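Local coordinates for alpha-1,3-glucanase (Bacillus circulans, PDB 5ZRU), which hydrolyses alpha-1,3-glucan as a GH87 enzyme, this chain being its catalytic unit, in which a small beta-sandwich domain accompanies a parallel beta-helix, at residues A[92-96]-A[161-166]; A[26-32]-A[60-66]; A[31-37]-A[52-58]. One frame throughout, in Å; residues are numbered along the deposited sequence.

Contact 1 of 3, residues A[92-96]-A[161-166]. With PE5 (3,6,9,12,15,18,21,24-octaoxahexacosan-1-ol), chain C.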
# COMPACT_ATOMS: atom_id res chain seq x y z
N LEU A 92 -2.50 13.73 -17.79
CA LEU A 92 -1.72 14.05 -18.97
C LEU A 92 -0.84 12.86 -19.33
O LEU A 92 -0.42 12.10 -18.45
CB LEU A 92 -0.84 15.29 -18.74
CG LEU A 92 -1.59 16.60 -18.47
CD1 LEU A 92 -0.60 17.65 -18.00
CD2 LEU A 92 -2.31 17.05 -19.74
N ASN A 93 -0.55 12.71 -20.62
CA ASN A 93 0.38 11.68 -21.08
C ASN A 93 1.70 12.33 -21.46
O ASN A 93 1.73 13.41 -22.05
CB ASN A 93 -0.21 10.92 -22.26
CG ASN A 93 -1.49 10.18 -21.90
OD1 ASN A 93 -1.70 9.83 -20.74
ND2 ASN A 93 -2.33 9.92 -22.89
N GLY A 94 2.79 11.66 -21.12
CA GLY A 94 4.12 12.19 -21.34
C GLY A 94 5.12 11.07 -21.38
O GLY A 94 4.78 9.93 -21.73
N SER A 95 6.36 11.37 -21.00
CA SER A 95 7.42 10.38 -21.12
C SER A 95 8.68 10.91 -20.46
O SER A 95 8.83 12.12 -20.24
CB SER A 95 7.71 10.03 -22.58
OG SER A 95 8.22 11.17 -23.28
N LEU A 96 9.59 9.99 -20.15
CA LEU A 96 10.97 10.33 -19.80
C LEU A 96 11.89 9.35 -20.52
O LEU A 96 11.50 8.23 -20.82
CB LEU A 96 11.21 10.27 -18.28
CG LEU A 96 10.68 11.45 -17.45
CD1 LEU A 96 10.82 11.16 -15.96
CD2 LEU A 96 11.41 12.76 -17.79
N ALA A 161 10.28 16.57 -25.75
CA ALA A 161 8.95 16.14 -26.16
C ALA A 161 7.85 17.11 -25.70
O ALA A 161 6.90 17.37 -26.45
CB ALA A 161 8.66 14.74 -25.62
N ASP A 162 7.93 17.62 -24.47
CA ASP A 162 6.81 18.42 -23.97
C ASP A 162 7.33 19.48 -23.00
O ASP A 162 8.53 19.58 -22.74
CB ASP A 162 5.75 17.52 -23.31
CG ASP A 162 6.26 16.77 -22.09
OD1 ASP A 162 6.96 17.37 -21.24
OD2 ASP A 162 5.95 15.56 -21.96
N SER A 163 6.39 20.28 -22.48
CA SER A 163 6.65 21.36 -21.53
C SER A 163 6.49 20.94 -20.08
O SER A 163 6.60 21.79 -19.19
CB SER A 163 5.69 22.53 -21.78
OG SER A 163 5.88 23.10 -23.05
N LEU A 164 6.17 19.67 -19.81
CA LEU A 164 5.78 19.29 -18.46
C LEU A 164 6.99 19.15 -17.57
O LEU A 164 8.05 18.68 -18.00
CB LEU A 164 4.99 17.97 -18.48
CG LEU A 164 3.78 17.89 -19.41
CD1 LEU A 164 3.09 16.53 -19.29
CD2 LEU A 164 2.80 19.02 -19.13
N GLU A 165 6.85 19.57 -16.31
CA GLU A 165 7.85 19.28 -15.30
C GLU A 165 7.58 17.91 -14.72
O GLU A 165 6.47 17.63 -14.26
CB GLU A 165 7.86 20.34 -14.20
CG GLU A 165 8.69 19.93 -12.97
CD GLU A 165 8.95 21.09 -12.00
OE1 GLU A 165 8.99 22.25 -12.45
OE2 GLU A 165 9.14 20.83 -10.79
N TYR A 166 8.59 17.05 -14.74
CA TYR A 166 8.52 15.74 -14.14
C TYR A 166 9.32 15.75 -12.84
O TYR A 166 10.18 16.61 -12.62
CB TYR A 166 9.09 14.68 -15.10
CG TYR A 166 8.32 14.54 -16.38
CD1 TYR A 166 8.56 15.38 -17.45
CD2 TYR A 166 7.34 13.56 -16.52
CE1 TYR A 166 7.85 15.26 -18.62
CE2 TYR A 166 6.63 13.43 -17.69
CZ TYR A 166 6.89 14.28 -18.74
OH TYR A 166 6.18 14.16 -19.91
C48 PE5 C . -5.30 1.18 -20.60
C50 PE5 C . -5.12 2.14 -19.41
O1 PE5 C . -4.79 3.42 -19.88
C1 PE5 C . -4.67 4.39 -18.88
C2 PE5 C . -4.11 5.70 -19.46
O2 PE5 C . -2.80 5.49 -19.91
C3 PE5 C . -2.21 6.56 -20.59
C4 PE5 C . -0.81 6.15 -21.08
O3 PE5 C . -0.03 5.74 -20.00
C5 PE5 C . 1.31 5.42 -20.27
C6 PE5 C . 1.69 4.07 -19.63
O4 PE5 C . 2.15 4.23 -18.32
C7 PE5 C . 1.73 3.26 -17.40
C8 PE5 C . 2.03 1.85 -17.92
O5 PE5 C . 1.30 0.92 -17.19
C9 PE5 C . 1.28 -0.38 -17.74
C10 PE5 C . 2.20 -1.27 -16.91
O6 PE5 C . 3.13 -1.88 -17.74
C11 PE5 C . 4.28 -2.34 -17.10
C12 PE5 C . 5.34 -2.71 -18.13
O7 PE5 C . 5.59 -4.08 -17.97
C13 PE5 C . 6.94 -4.45 -18.09
C14 PE5 C . 6.99 -5.91 -18.52
O8 PE5 C . 5.92 -6.15 -19.39
C15 PE5 C . 5.77 -7.47 -19.84
C16 PE5 C . 5.96 -7.52 -21.36
O52 PE5 C . 4.74 -7.71 -22.01
O HOH W 1 3.24 15.27 -22.94
O HOH W 2 6.45 13.33 -23.69

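Contact 2 of 3, residues A[26-32]-A[60-66]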
# COMPACT_ATOMS: atom_id res chain seq x y z
N ALA A 26 21.67 10.25 -6.34
CA ALA A 26 21.71 10.65 -7.74
C ALA A 26 22.56 11.89 -7.94
O ALA A 26 22.54 12.82 -7.13
CB ALA A 26 20.30 10.92 -8.27
N ALA A 27 23.30 11.89 -9.05
CA ALA A 27 23.82 13.13 -9.60
C ALA A 27 22.72 13.83 -10.39
O ALA A 27 21.96 13.19 -11.12
CB ALA A 27 25.02 12.84 -10.50
N ARG A 28 22.64 15.15 -10.23
CA ARG A 28 21.65 15.99 -10.90
C ARG A 28 22.32 16.88 -11.93
O ARG A 28 23.40 17.43 -11.67
CB ARG A 28 20.91 16.90 -9.91
CG ARG A 28 20.34 16.23 -8.70
CD ARG A 28 19.50 17.22 -7.91
NE ARG A 28 20.30 18.21 -7.18
CZ ARG A 28 20.91 17.97 -6.02
NH1 ARG A 28 20.85 16.76 -5.47
NH2 ARG A 28 21.60 18.93 -5.42
N GLY A 29 21.68 17.08 -13.07
CA GLY A 29 22.28 18.01 -14.01
C GLY A 29 21.29 18.54 -15.02
O GLY A 29 20.10 18.20 -15.01
N GLY A 30 21.81 19.42 -15.88
CA GLY A 30 21.06 19.92 -17.01
C GLY A 30 19.85 20.75 -16.67
O GLY A 30 18.99 20.96 -17.54
N GLY A 31 19.74 21.23 -15.43
CA GLY A 31 18.57 21.95 -14.98
C GLY A 31 17.78 21.25 -13.89
O GLY A 31 16.82 21.85 -13.37
N ALA A 32 18.14 20.02 -13.53
CA ALA A 32 17.45 19.31 -12.46
C ALA A 32 17.71 20.01 -11.12
O ALA A 32 18.79 20.57 -10.90
CB ALA A 32 17.92 17.86 -12.39
N ASN A 60 13.86 20.37 -20.72
CA ASN A 60 14.66 19.59 -21.66
C ASN A 60 16.12 19.54 -21.24
O ASN A 60 16.77 20.58 -21.06
CB ASN A 60 14.52 20.21 -23.05
CG ASN A 60 15.16 19.36 -24.15
OD1 ASN A 60 15.55 18.22 -23.92
ND2 ASN A 60 15.25 19.93 -25.34
N GLY A 61 16.64 18.33 -21.04
CA GLY A 61 18.02 18.12 -20.65
C GLY A 61 18.24 17.89 -19.16
O GLY A 61 19.32 17.41 -18.78
N SER A 62 17.25 18.21 -18.32
CA SER A 62 17.36 17.94 -16.90
C SER A 62 17.40 16.44 -16.65
O SER A 62 16.64 15.68 -17.26
CB SER A 62 16.17 18.55 -16.15
OG SER A 62 16.04 19.94 -16.40
N TYR A 63 18.28 16.00 -15.75
CA TYR A 63 18.40 14.57 -15.54
C TYR A 63 18.77 14.26 -14.10
O TYR A 63 19.33 15.09 -13.38
CB TYR A 63 19.43 13.95 -16.49
CG TYR A 63 20.85 14.40 -16.24
CD1 TYR A 63 21.65 13.78 -15.28
CD2 TYR A 63 21.41 15.44 -16.98
CE1 TYR A 63 22.95 14.18 -15.05
CE2 TYR A 63 22.72 15.84 -16.77
CZ TYR A 63 23.48 15.21 -15.81
OH TYR A 63 24.78 15.61 -15.59
N ALA A 64 18.43 13.04 -13.69
CA ALA A 64 18.97 12.38 -12.51
C ALA A 64 19.67 11.11 -12.95
O ALA A 64 19.16 10.37 -13.80
CB ALA A 64 17.86 12.04 -11.51
N GLN A 65 20.85 10.85 -12.39
CA GLN A 65 21.68 9.76 -12.84
C GLN A 65 22.25 9.02 -11.64
O GLN A 65 22.69 9.64 -10.67
CB GLN A 65 22.80 10.29 -13.75
CG GLN A 65 23.79 9.28 -14.26
CD GLN A 65 24.72 9.89 -15.30
OE1 GLN A 65 24.27 10.58 -16.21
NE2 GLN A 65 26.02 9.65 -15.16
N TRP A 66 22.23 7.69 -11.71
CA TRP A 66 22.76 6.83 -10.67
C TRP A 66 23.84 5.92 -11.24
O TRP A 66 23.80 5.56 -12.41
CB TRP A 66 21.67 5.96 -10.04
CG TRP A 66 20.66 6.69 -9.22
CD1 TRP A 66 20.70 6.90 -7.88
CD2 TRP A 66 19.44 7.27 -9.68
NE1 TRP A 66 19.59 7.59 -7.46
CE2 TRP A 66 18.79 7.83 -8.55
CE3 TRP A 66 18.83 7.39 -10.93
CZ2 TRP A 66 17.58 8.49 -8.64
CZ3 TRP A 66 17.62 8.06 -11.02
CH2 TRP A 66 17.01 8.60 -9.88
O HOH W 3 17.28 22.23 -19.16

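Contact 3 of 3, residues A[31-37]-A[52-58]. With CA (calcium ion), chain M.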
# COMPACT_ATOMS: atom_id res chain seq x y z
N GLY A 31 19.74 21.23 -15.43
CA GLY A 31 18.57 21.95 -14.98
C GLY A 31 17.78 21.25 -13.89
O GLY A 31 16.82 21.85 -13.37
N ALA A 32 18.14 20.02 -13.53
CA ALA A 32 17.45 19.31 -12.46
C ALA A 32 17.71 20.01 -11.12
O ALA A 32 18.79 20.57 -10.90
CB ALA A 32 17.92 17.86 -12.39
N THR A 33 16.72 19.98 -10.24
CA THR A 33 16.84 20.59 -8.92
C THR A 33 16.35 19.62 -7.85
O THR A 33 15.56 18.72 -8.11
CB THR A 33 16.06 21.91 -8.81
OG1 THR A 33 14.66 21.66 -8.96
CG2 THR A 33 16.52 22.90 -9.89
N LEU A 34 16.85 19.83 -6.63
CA LEU A 34 16.39 19.07 -5.47
C LEU A 34 15.18 19.79 -4.87
O LEU A 34 15.26 20.97 -4.53
CB LEU A 34 17.52 18.95 -4.44
CG LEU A 34 17.44 18.03 -3.21
CD1 LEU A 34 16.42 18.48 -2.17
CD2 LEU A 34 17.19 16.60 -3.63
N GLN A 35 14.06 19.08 -4.74
CA GLN A 35 12.85 19.63 -4.14
C GLN A 35 12.63 18.93 -2.82
O GLN A 35 12.70 17.71 -2.75
CB GLN A 35 11.63 19.42 -5.04
CG GLN A 35 11.78 19.98 -6.43
CD GLN A 35 11.86 21.49 -6.43
OE1 GLN A 35 12.77 22.07 -7.01
NE2 GLN A 35 10.90 22.13 -5.78
N SER A 36 12.38 19.70 -1.76
CA SER A 36 12.27 19.10 -0.44
C SER A 36 11.16 19.76 0.36
O SER A 36 10.80 20.91 0.13
CB SER A 36 13.61 19.20 0.32
OG SER A 36 14.00 20.54 0.50
N ALA A 37 10.63 18.99 1.31
CA ALA A 37 9.57 19.46 2.21
C ALA A 37 9.93 19.01 3.62
O ALA A 37 9.24 18.18 4.22
CB ALA A 37 8.20 18.91 1.78
N GLN A 52 10.84 12.97 1.88
CA GLN A 52 10.38 14.33 1.59
C GLN A 52 11.36 15.08 0.68
O GLN A 52 11.56 16.29 0.81
CB GLN A 52 10.12 15.11 2.88
CG GLN A 52 9.06 14.44 3.78
CD GLN A 52 9.62 13.27 4.57
OE1 GLN A 52 10.68 13.39 5.20
NE2 GLN A 52 8.93 12.15 4.55
N ARG A 53 11.95 14.35 -0.27
CA ARG A 53 12.93 14.91 -1.19
C ARG A 53 12.81 14.19 -2.53
O ARG A 53 12.71 12.97 -2.55
CB ARG A 53 14.36 14.76 -0.67
CG ARG A 53 14.67 15.56 0.58
CD ARG A 53 15.85 14.97 1.32
NE ARG A 53 17.10 15.18 0.61
CZ ARG A 53 17.80 16.31 0.65
NH1 ARG A 53 17.34 17.34 1.35
NH2 ARG A 53 18.93 16.43 -0.03
N TYR A 54 12.83 14.93 -3.63
CA TYR A 54 12.90 14.30 -4.94
C TYR A 54 13.62 15.23 -5.90
O TYR A 54 13.92 16.38 -5.57
CB TYR A 54 11.50 13.93 -5.48
CG TYR A 54 10.64 15.10 -5.92
CD1 TYR A 54 9.92 15.86 -4.99
CD2 TYR A 54 10.53 15.44 -7.27
CE1 TYR A 54 9.11 16.93 -5.40
CE2 TYR A 54 9.72 16.50 -7.69
CZ TYR A 54 9.01 17.24 -6.75
OH TYR A 54 8.21 18.28 -7.17
N ILE A 55 13.93 14.71 -7.09
CA ILE A 55 14.63 15.47 -8.12
C ILE A 55 13.60 15.95 -9.14
O ILE A 55 12.92 15.14 -9.78
CB ILE A 55 15.73 14.64 -8.80
CG1 ILE A 55 16.74 14.16 -7.78
CG2 ILE A 55 16.43 15.47 -9.89
CD1 ILE A 55 17.08 12.70 -7.93
N ALA A 56 13.50 17.26 -9.30
CA ALA A 56 12.64 17.84 -10.32
C ALA A 56 13.41 17.93 -11.64
O ALA A 56 14.58 18.36 -11.65
CB ALA A 56 12.13 19.22 -9.90
N LEU A 57 12.76 17.52 -12.73
CA LEU A 57 13.25 17.64 -14.10
C LEU A 57 12.37 18.65 -14.83
O LEU A 57 11.42 18.26 -15.54
CB LEU A 57 13.25 16.28 -14.80
CG LEU A 57 13.89 15.13 -14.01
CD1 LEU A 57 13.80 13.82 -14.78
CD2 LEU A 57 15.34 15.46 -13.66
N PRO A 58 12.62 19.95 -14.67
CA PRO A 58 11.67 20.94 -15.18
C PRO A 58 11.78 21.20 -16.67
O PRO A 58 10.81 21.69 -17.26
CB PRO A 58 12.02 22.21 -14.39
CG PRO A 58 12.97 21.79 -13.33
CD PRO A 58 13.65 20.56 -13.82
CA CA M . 13.28 10.75 -2.13
O HOH W 4 8.01 20.71 -6.30
O HOH W 5 15.12 10.65 -0.49

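Contact 1 of 3, residues A[92-96]-A[161-166]
Tyr166 organises this contact through the way it carries its hydroxyl. With chi1 in m and chi2 near 84°, its ring stretches from the start of strand 166-174 across to strand 93-100, where OH accepts a hydrogen bond from Ser95 N (3.0 Å) and gives its own proton to Asp162 OD2 in a very short bond of 2.5 Å (OH to OD2). Gly94 suits the spot because its CA passes the ring edge only 3.2 Å from Tyr166 OH; a CB there would collide with the hydroxyl.

Asp162 adopts the p rotamer, which turns OD1 to its own loop and leaves OD2 facing strand 93-100. Asp162 OD1 accepts from Leu164 N at 2.8 Å, forming an Asx turn, and is also in a salt bridge with Lys158. OD2 additionally receives two waters, one shared with Asn93 O and the other with Ser95 OG, so these waters link the carboxylate to the strand.

The three leucines share the m,t rotamer. Leu96 sets CD2 over the Tyr166 ring face, 4.2 Å from the centroid, a CH-pi contact; Leu92 CD1 meets Leu164 CD2 at 3.8 Å and closes the outer end. Asn93 turns the other way: its OD1 is hydrogen-bonded to Thr111 and lies 3.3 Å from C3 of a bound polyether.

Here a strand of one sheet meets the loop leading into the other, the Tyr166 hydroxyl, held by Asp162, tying the two together at the rim of a beta-sandwich, the fold expected for a domain of the galactose-binding clan.

Contact 2 of 3, residues A[26-32]-A[60-66]
Four backbone hydrogen bonds hold the antiparallel strands 27-29 and 63-66 together. Ala27 and Gln65 form one hydrogen-bonded pair (Ala27 N to Gln65 O 2.8 Å, Gln65 N to Ala27 O 2.9 Å), and Gly29 and Tyr63 the next (Gly29 N to Tyr63 O 3.1 Å, Tyr63 N to Gly29 O 2.9 Å), with Arg28 and Ala64 as the non-hydrogen-bonded pair between them.

Gly29 O also accepts from Ala32 N at 3.1 Å, closing a type I' turn. Its two central places need positive phi, which Gly30 and Gly31 adopt without strain. Beyond the ladder, a water donates to both Gly30 O and Asn60 O.

The absent side chain of Gly29 leaves room for Tyr63, whose p rotamer lays the ring across the strands with Gly29 CA 3.8 Å from its centroid, the aromatic cover often given to a glycine in a sheet. At the other end Ala26 CB sits 3.7 Å from the centroid of the five-membered ring of Trp66; alanine's single methyl can sit over the indole face, a CH-pi contact, and the indole NE1 is hydrogen-bonded to Asp22 O.

Strand 27-29 is one of the two edge strands, within this chain, of a five-stranded antiparallel sheet. Strand 63-67 separates it from strand 153-157, whose Arg155 makes a cation-pi contact with Tyr63 and a hydrogen bond to Gln65 OE1, while Ala26, Ala32 and Ala64 pack on Ile55 of strand 53-57.

Contact 3 of 3, residues A[31-37]-A[52-58]
Gly31 leaves its turn with O resting 3.5 Å from Pro58 CD. Ala32 points sideways, its CB 3.8 Å from Ile55 CG2 and 3.7 Å from Leu57 CD2, close enough that a methyl fits. Thr33 begins the ladder: its N donates to Ala56 O (3.0 Å) and its O accepts from Ala56 N (2.8 Å). Leu34, in the non-hydrogen-bonded pair with Ile55, lays CD1 over the guanidinium of Arg53, 3.8 Å from CZ; that cation is salt-bridged to Asp24.

Strands 33-36 and 53-57 are thus the arms of an antiparallel hairpin whose long loop carries Ser50. This residue and Arg53 O (2.3 Å from the ion) bind a calcium ion together with Asp22, Thr23 and Asp169.

Gln35 pairs with Tyr54 (Gln35 N to Tyr54 O 2.8 Å, Tyr54 N to Gln35 O 2.9 Å). Gln35 CB lies over the Tyr54 ring face, 3.9 Å from the centroid, a CH-pi contact, while Gln35 OE1 accepts from Thr33 OG1 at 2.7 Å. Past Ser36, which packs CB on Arg53 CG (3.8 Å), Ala37 N donates to Gln52 O at 2.9 Å, and the side-chain NE2 of Gln52 is hydrogen-bonded to Asp427 of the beta-helix domain.

All three contacts lie in the beta-sandwich domain. Contact 2 joins strands of its five-stranded sheet and contact 3 strands of the other; contact 1 bridges the two, so together they unite both sheets in one domain beside the beta-helix, with a calcium site at contact 3. Along the chain 52-58 pairs with 31-37 within the interval that contact 2 spans, and contact 1 follows both. Contacts 2 and 3, centres about 10 Å apart, share Gly31 and Ala32, where the chain changes sheets. The centre of contact 1 is about 15 Å from that of contact 2 and 16 Å from that of contact 3. Leu57 packs between the sheets, against the Leu96 side chain and the Tyr63 backbone.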